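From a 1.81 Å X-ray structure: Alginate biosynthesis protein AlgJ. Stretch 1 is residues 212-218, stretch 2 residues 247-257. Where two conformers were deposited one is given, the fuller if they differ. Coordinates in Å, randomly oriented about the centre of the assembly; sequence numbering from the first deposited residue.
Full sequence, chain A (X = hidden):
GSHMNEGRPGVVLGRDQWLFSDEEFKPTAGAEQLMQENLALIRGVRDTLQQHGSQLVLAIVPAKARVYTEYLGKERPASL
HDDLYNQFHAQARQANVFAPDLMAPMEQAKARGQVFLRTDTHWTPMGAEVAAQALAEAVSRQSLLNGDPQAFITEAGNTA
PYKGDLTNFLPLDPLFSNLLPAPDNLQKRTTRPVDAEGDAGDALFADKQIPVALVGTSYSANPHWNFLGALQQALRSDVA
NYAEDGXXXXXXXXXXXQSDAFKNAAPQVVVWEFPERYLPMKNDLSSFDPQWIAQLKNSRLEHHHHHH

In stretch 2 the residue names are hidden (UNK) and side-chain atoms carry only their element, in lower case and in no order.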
# COMPACT_ATOMS: atom_id res chain seq x y z
N VAL A 212 17.08 -0.24 -3.74
CA VAL A 212 15.69 0.13 -3.43
C VAL A 212 15.17 -0.62 -2.20
O VAL A 212 15.38 -1.82 -2.08
CB VAL A 212 14.75 -0.17 -4.62
CG1 VAL A 212 13.30 0.21 -4.29
CG2 VAL A 212 15.21 0.53 -5.91
N ALA A 213 14.48 0.09 -1.30
CA ALA A 213 13.80 -0.59 -0.19
C ALA A 213 12.29 -0.41 -0.33
O ALA A 213 11.82 0.64 -0.76
CB ALA A 213 14.27 -0.05 1.18
N LEU A 214 11.55 -1.45 0.04
CA LEU A 214 10.09 -1.41 0.03
C LEU A 214 9.62 -1.42 1.48
O LEU A 214 10.07 -2.26 2.26
CB LEU A 214 9.51 -2.61 -0.75
CG LEU A 214 8.00 -2.84 -0.64
CD1 LEU A 214 7.21 -1.66 -1.20
CD2 LEU A 214 7.63 -4.14 -1.39
N VAL A 215 8.77 -0.45 1.84
CA VAL A 215 8.15 -0.40 3.16
C VAL A 215 6.64 -0.27 3.00
O VAL A 215 6.16 0.44 2.12
CB VAL A 215 8.70 0.78 4.00
CG1 VAL A 215 8.12 0.72 5.43
CG2 VAL A 215 10.19 0.72 4.04
N GLY A 216 5.89 -0.99 3.82
CA GLY A 216 4.45 -0.92 3.74
C GLY A 216 3.73 -1.93 4.60
O GLY A 216 4.22 -2.37 5.66
N THR A 217 2.53 -2.29 4.14
CA THR A 217 1.60 -3.11 4.89
C THR A 217 1.54 -4.51 4.30
O THR A 217 2.47 -4.95 3.61
CB THR A 217 0.16 -2.51 4.87
OG1 THR A 217 -0.35 -2.59 3.53
CG2 THR A 217 0.17 -1.04 5.31
N SER A 218 0.46 -5.22 4.62
CA SER A 218 0.22 -6.53 4.02
C SER A 218 0.09 -6.45 2.50
O SER A 218 0.30 -7.46 1.82
CB SER A 218 -1.04 -7.16 4.64
OG SER A 218 -2.16 -6.30 4.52
N UNK A 247 0.21 -3.86 11.17
CA UNK A 247 0.56 -2.73 12.02
C UNK A 247 0.34 -1.40 11.31
O UNK A 247 0.77 -0.36 11.79
c UNK A 247 2.34 -4.14 13.14
n UNK A 247 3.02 -6.14 13.72
c UNK A 247 3.04 -5.21 12.71
c UNK A 247 2.34 -5.66 14.74
c UNK A 247 2.02 -2.84 12.48
n UNK A 247 1.91 -4.45 14.42
N UNK A 248 -0.32 -1.44 10.16
CA UNK A 248 -0.51 -0.24 9.38
C UNK A 248 0.76 0.14 8.66
O UNK A 248 1.76 -0.57 8.76
N UNK A 249 0.72 1.24 7.91
CA UNK A 249 1.81 1.66 7.03
C UNK A 249 2.91 2.48 7.72
O UNK A 249 4.04 2.53 7.20
c UNK A 249 -0.53 1.99 7.66
c UNK A 249 -0.07 3.10 6.75
c UNK A 249 1.09 2.52 5.98
N UNK A 250 2.61 3.08 8.87
CA UNK A 250 3.57 4.00 9.51
C UNK A 250 4.58 3.28 10.41
O UNK A 250 5.80 3.53 10.31
c UNK A 250 2.98 6.99 11.96
c UNK A 250 3.77 6.05 11.05
c UNK A 250 4.61 6.85 10.04
c UNK A 250 2.82 5.08 10.33
N UNK A 251 4.10 2.40 11.29
CA UNK A 251 4.99 1.70 12.22
C UNK A 251 6.13 0.94 11.53
O UNK A 251 7.28 0.99 11.98
c UNK A 251 3.82 1.30 14.52
c UNK A 251 2.89 0.35 15.27
c UNK A 251 4.19 0.75 13.13
c UNK A 251 3.18 2.67 14.41
N UNK A 252 5.84 0.22 10.42
CA UNK A 252 6.99 -0.39 9.74
C UNK A 252 7.97 0.64 9.17
O UNK A 252 9.16 0.32 9.11
c UNK A 252 4.57 -0.23 9.83
c UNK A 252 6.34 -1.20 8.60
c UNK A 252 4.98 -1.48 9.07
N UNK A 253 7.50 1.82 8.77
CA UNK A 253 8.44 2.84 8.28
C UNK A 253 9.29 3.38 9.43
O UNK A 253 10.50 3.55 9.26
c UNK A 253 9.01 4.59 4.42
se UNK A 253 10.11 4.60 5.98
c UNK A 253 8.64 5.13 7.21
c UNK A 253 7.72 4.00 7.59
N UNK A 254 8.68 3.63 10.59
CA UNK A 254 9.49 4.13 11.72
C UNK A 254 10.52 3.08 12.17
O UNK A 254 11.67 3.41 12.51
c UNK A 254 6.58 5.85 13.69
c UNK A 254 8.12 6.85 11.98
c UNK A 254 8.59 4.55 12.88
c UNK A 254 7.49 5.56 12.50
N UNK A 255 10.11 1.81 12.16
CA UNK A 255 11.03 0.72 12.47
C UNK A 255 12.20 0.71 11.50
O UNK A 255 13.36 0.60 11.91
n UNK A 255 10.20 -5.52 12.94
c UNK A 255 11.19 -1.83 12.66
c UNK A 255 10.30 -0.62 12.43
c UNK A 255 11.09 -4.34 12.71
c UNK A 255 10.34 -3.06 12.96
N UNK A 256 11.89 0.85 10.22
CA UNK A 256 12.94 0.88 9.19
C UNK A 256 13.95 2.01 9.42
O UNK A 256 15.17 1.80 9.31
c UNK A 256 14.50 2.33 4.98
o UNK A 256 16.27 1.36 3.77
c UNK A 256 14.21 0.04 6.48
c UNK A 256 13.53 2.25 5.95
c UNK A 256 15.31 1.27 4.76
c UNK A 256 12.31 1.03 7.79
c UNK A 256 15.18 0.10 5.50
c UNK A 256 13.37 1.11 6.72
N UNK A 257 13.47 3.21 9.73
CA UNK A 257 14.37 4.34 9.95
C UNK A 257 15.30 4.12 11.13
O UNK A 257 16.39 4.67 11.16
c UNK A 257 11.89 7.30 9.40
c UNK A 257 12.73 6.10 9.00
c UNK A 257 13.57 5.63 10.19
c UNK A 257 13.63 6.44 7.83

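Position 247 carries one carbon and then a five-membered ring of three carbons and two nitrogens. That ring is an imidazole, so the residue is His 247. It is exposed and touches nothing on stretch 1.

Position 248 has no side-chain atoms. Its phi is 76°, a positive value that favours glycine, and a CB here would clash with the chain that follows. Its backbone C lies 3.6 Å from Thr 217 CG2. This is Gly 248.

Position 249 has three carbons that close a ring onto the backbone N. Thr 217 CG2 packs against this ring, 3.5 Å from the N and 3.7 Å from the CB of position 249. The closed ring is the mark of proline, Pro 249. The CA atoms of Gly 216 and Pro 249 are only 4.9 Å apart, so the backbones come close here.

Position 250 has four carbons, forked at the second, so it is Leu 250. Its CA-to-CB bond points away from stretch 1. The backbone O of Leu 250 accepts a hydrogen bond of 2.9 Å from the N of position 254.

Position 251 shows the same four carbons and the same fork. It is Leu 251, partly exposed and out of reach of stretch 1.

Position 252 again has three carbons closing a ring onto the backbone N. Its CA-to-CB bond points toward stretch 1. A ring carbon of position 252 lies 3.6 Å from Gly 216 O, and its CB lies 4.1 Å from Val 215 CG1. It is Pro 252, and the ring carbon near Gly 216 is CG.

Position 253 has an unbranched chain of two carbons, a selenium and a last carbon. Its CA-to-CB bond points sideways, but the chain bends back and the last carbon of position 253 comes to 3.8 Å from Val 215 CB. Val 215 CG1 is also 3.6 Å from the backbone N of position 253. This is selenomethionine, named here Met 253.

Position 254 has four carbons forked at the second. It is Leu 254, buried, and its CA-to-CB bond points away from stretch 1.

Position 255 has four carbons in a row ending in nitrogen, an extended chain. It is Lys 255, exposed, with its NZ hydrogen-bonded elsewhere in the structure.

Position 256 has one carbon and then a six-carbon ring bearing one oxygen, a phenol. The oxygen of position 256 is 3.6 Å from Ala 213 CB, and a ring carbon is 4.1 Å from Val 215 CG2. This is Tyr 256.

Position 257 has four carbons forked at the second. It is Leu 257, out of reach of stretch 1.

The contact is packing without hydrogen bonds between the stretches. Strand and helix run at 142°, closer to antiparallel than parallel. Val 215 is the centre, meeting Pro 252, Met 253 and Tyr 256. The CA-to-CB bonds of Ala 213 and Val 215 point toward stretch 2, and that of Val 212 points away. At the other end of the contact, Thr 217 uses its methyl against Gly 248 and Pro 249, while its OG1 caps a helix that begins after it. Together the two stretches bury 351 Å².

Stretch 2, residues 247-257: HGPLLPMLKYL
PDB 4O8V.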